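Local coordinates for methyltransferase-like protein 5 (Pyrococcus horikoshii, PDB 1WY7), which probably acts as an S-adenosylmethionine-dependent RNA methyltransferase and was captured with the spent cofactor S-adenosyl-L-homocysteine bound, at residues G104-F109 against L134-E139. Residues are numbered along the deposited sequence; the frame is centred on the assembly and turned at random.
Sequences GDVSEF and LLKAFE. With SAH (S-adenosyl-L-homocysteine), chain E.
K136 reaches from its helix to the backbone carbonyls of F109 and S107, and also meets the flat carboxylate of E139. E139 OE1 takes K136 NZ on its syn side, somewhat out of plane, in a salt bridge. Another flat group is the D105 carboxylate. Its OD1 accepts from S107 N at 3.0 Å, making an Asx turn. S107 OG donates to the same D105 OD1 from the opposite face, at 2.7 Å. The two S107 bonds probably help to set the rotation of the D105 carboxylate. SAH N6 donates to D105 OD2 at 2.7 Å. V106 N donates to SAH N1 at 2.9 Å. An acidic side chain and the next backbone N-H reading adenine is a familiar feature of class I methyltransferases. The F138 ring has L134 O over one face, toward the rim, and stacks with F167.

K136 makes the main bonds of the contact. NZ donates to F109 O at 2.8 Å, with a C=O...N angle of 161°, and weakly to S107 O. The lysine end lies alongside F109 O, a cramped and poorly aimed approach. Bends at chi2 (58°) and chi3 (57°) fold the lysine over the 3-10 turn 106-108. K136 CG lies 4.0 Å from V106 CG2, and the V106 and K136 side chains pass one another pointing opposite ways. K136 CE lies 3.3 Å from V106 O. The lysine charge is probably balanced by E139, with loop carbonyls adding to it.

The loop follows strand 99-103, an outer strand of the Rossmann-like sheet, and leads to strand 115-118. V106 also packs on P132 and F133 of helix 131-140, and F109 touches I140. On the helix, A137 packs against strands 115-118 and 143-149, while L134 and L135 touch helix 152-164.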
loop_
_atom_site.group_PDB
_atom_site.type_symbol
_atom_site.label_atom_id
_atom_site.label_comp_id
_atom_site.label_asym_id
_atom_site.label_seq_id
_atom_site.Cartn_x
_atom_site.Cartn_y
_atom_site.Cartn_z
ATOM N N GLY A 104 13.459 6.810 -3.661
ATOM C CA GLY A 104 13.506 7.333 -5.014
ATOM C C GLY A 104 12.107 7.231 -5.571
ATOM O O GLY A 104 11.216 6.749 -4.875
ATOM N N ASP A 105 11.901 7.678 -6.808
ATOM C CA ASP A 105 10.578 7.622 -7.415
ATOM C C ASP A 105 10.224 6.161 -7.657
ATOM O O ASP A 105 11.096 5.337 -7.957
ATOM C CB ASP A 105 10.557 8.403 -8.739
ATOM C CG ASP A 105 9.154 8.562 -9.303
ATOM O OD1 ASP A 105 8.734 7.735 -10.140
ATOM O OD2 ASP A 105 8.463 9.516 -8.892
ATOM N N VAL A 106 8.946 5.841 -7.513
ATOM C CA VAL A 106 8.478 4.473 -7.698
ATOM C C VAL A 106 8.877 3.912 -9.071
ATOM O O VAL A 106 9.186 2.736 -9.200
ATOM C CB VAL A 106 6.927 4.400 -7.524
ATOM C CG1 VAL A 106 6.226 5.208 -8.631
ATOM C CG2 VAL A 106 6.461 2.946 -7.540
ATOM N N SER A 107 8.888 4.760 -10.094
ATOM C CA SER A 107 9.236 4.291 -11.431
ATOM C C SER A 107 10.683 3.864 -11.582
ATOM O O SER A 107 11.001 3.120 -12.498
ATOM C CB SER A 107 8.921 5.359 -12.485
ATOM O OG SER A 107 9.751 6.497 -12.324
ATOM N N GLU A 108 11.556 4.314 -10.683
ATOM C CA GLU A 108 12.971 3.959 -10.773
ATOM C C GLU A 108 13.327 2.639 -10.101
ATOM O O GLU A 108 14.409 2.103 -10.312
ATOM C CB GLU A 108 13.819 5.105 -10.226
ATOM C CG GLU A 108 13.591 6.408 -10.990
ATOM C CD GLU A 108 14.444 7.554 -10.480
ATOM O OE1 GLU A 108 14.247 7.990 -9.315
ATOM O OE2 GLU A 108 15.316 8.019 -11.250
ATOM N N PHE A 109 12.401 2.114 -9.303
ATOM C CA PHE A 109 12.587 0.845 -8.605
ATOM C C PHE A 109 12.336 -0.282 -9.609
ATOM O O PHE A 109 11.377 -0.234 -10.373
ATOM C CB PHE A 109 11.593 0.780 -7.430
ATOM C CG PHE A 109 11.567 -0.545 -6.706
ATOM C CD1 PHE A 109 10.492 -1.412 -6.855
ATOM C CD2 PHE A 109 12.612 -0.916 -5.867
ATOM C CE1 PHE A 109 10.458 -2.632 -6.176
ATOM C CE2 PHE A 109 12.590 -2.132 -5.186
ATOM C CZ PHE A 109 11.509 -2.992 -5.341
ATOM N N LEU A 134 0.766 1.696 -10.450
ATOM C CA LEU A 134 0.136 0.520 -11.042
ATOM C C LEU A 134 1.057 -0.076 -12.101
ATOM O O LEU A 134 1.247 -1.291 -12.138
ATOM C CB LEU A 134 -1.217 0.881 -11.648
ATOM C CG LEU A 134 -2.277 1.207 -10.598
ATOM C CD1 LEU A 134 -3.435 1.953 -11.228
ATOM C CD2 LEU A 134 -2.736 -0.091 -9.945
ATOM N N LEU A 135 1.641 0.777 -12.950
ATOM C CA LEU A 135 2.570 0.296 -13.981
ATOM C C LEU A 135 3.734 -0.467 -13.358
ATOM O O LEU A 135 4.062 -1.556 -13.796
ATOM C CB LEU A 135 3.132 1.458 -14.823
ATOM C CG LEU A 135 2.413 1.758 -16.142
ATOM C CD1 LEU A 135 3.085 2.952 -16.839
ATOM C CD2 LEU A 135 2.454 0.520 -17.032
ATOM N N LYS A 136 4.372 0.121 -12.352
ATOM C CA LYS A 136 5.497 -0.530 -11.686
ATOM C C LYS A 136 5.067 -1.838 -11.012
ATOM O O LYS A 136 5.735 -2.860 -11.143
ATOM C CB LYS A 136 6.106 0.416 -10.654
ATOM C CG LYS A 136 7.277 -0.158 -9.885
ATOM C CD LYS A 136 8.395 -0.592 -10.820
ATOM C CE LYS A 136 8.875 0.566 -11.692
ATOM N NZ LYS A 136 9.880 0.078 -12.662
ATOM N N ALA A 137 3.956 -1.802 -10.285
ATOM C CA ALA A 137 3.453 -3.001 -9.608
ATOM C C ALA A 137 3.241 -4.128 -10.619
ATOM O O ALA A 137 3.666 -5.257 -10.402
ATOM C CB ALA A 137 2.120 -2.691 -8.870
ATOM N N PHE A 138 2.586 -3.820 -11.730
ATOM C CA PHE A 138 2.342 -4.834 -12.756
ATOM C C PHE A 138 3.639 -5.359 -13.365
ATOM O O PHE A 138 3.742 -6.524 -13.748
ATOM C CB PHE A 138 1.445 -4.252 -13.841
ATOM C CG PHE A 138 0.065 -3.933 -13.361
ATOM C CD1 PHE A 138 -0.664 -2.906 -13.939
ATOM C CD2 PHE A 138 -0.499 -4.653 -12.310
ATOM C CE1 PHE A 138 -1.930 -2.593 -13.482
ATOM C CE2 PHE A 138 -1.765 -4.352 -11.845
ATOM C CZ PHE A 138 -2.485 -3.318 -12.431
ATOM N N GLU A 139 4.629 -4.487 -13.427
ATOM C CA GLU A 139 5.938 -4.800 -13.981
ATOM C C GLU A 139 6.769 -5.750 -13.106
ATOM O O GLU A 139 7.372 -6.701 -13.606
ATOM C CB GLU A 139 6.702 -3.477 -14.152
ATOM C CG GLU A 139 7.837 -3.493 -15.136
ATOM C CD GLU A 139 8.959 -2.532 -14.752
ATOM O OE1 GLU A 139 8.667 -1.420 -14.258
ATOM O OE2 GLU A 139 10.138 -2.894 -14.951
HETATM N N SAH E . 1.656 5.867 5.412
HETATM C CA SAH E . 1.033 5.041 4.358
HETATM C CB SAH E . 1.495 5.604 3.004
HETATM C CG SAH E . 0.487 6.627 2.620
HETATM S SD SAH E . 0.597 7.638 1.131
HETATM C C SAH E . 1.424 3.614 4.632
HETATM O O SAH E . 1.800 3.311 5.807
HETATM O OXT SAH E . 1.341 2.843 3.618
HETATM C "C5'" SAH E . 1.773 6.847 0.055
HETATM C "C4'" SAH E . 3.200 7.407 -0.051
HETATM O "O4'" SAH E . 3.541 7.577 -1.450
HETATM C "C3'" SAH E . 3.430 8.813 0.507
HETATM O "O3'" SAH E . 4.105 8.575 1.759
HETATM C "C2'" SAH E . 4.390 9.512 -0.469
HETATM O "O2'" SAH E . 5.525 10.212 -0.013
HETATM C "C1'" SAH E . 4.680 8.403 -1.495
HETATM N N9 SAH E . 4.861 8.874 -2.861
HETATM C C8 SAH E . 4.199 9.861 -3.569
HETATM N N7 SAH E . 4.620 10.004 -4.801
HETATM C C5 SAH E . 5.627 9.053 -4.927
HETATM C C6 SAH E . 6.480 8.668 -5.997
HETATM N N6 SAH E . 6.417 9.260 -7.210
HETATM N N1 SAH E . 7.403 7.667 -5.808
HETATM C C2 SAH E . 7.457 7.070 -4.595
HETATM N N3 SAH E . 6.703 7.340 -3.504
HETATM C C4 SAH E . 5.791 8.351 -3.736
#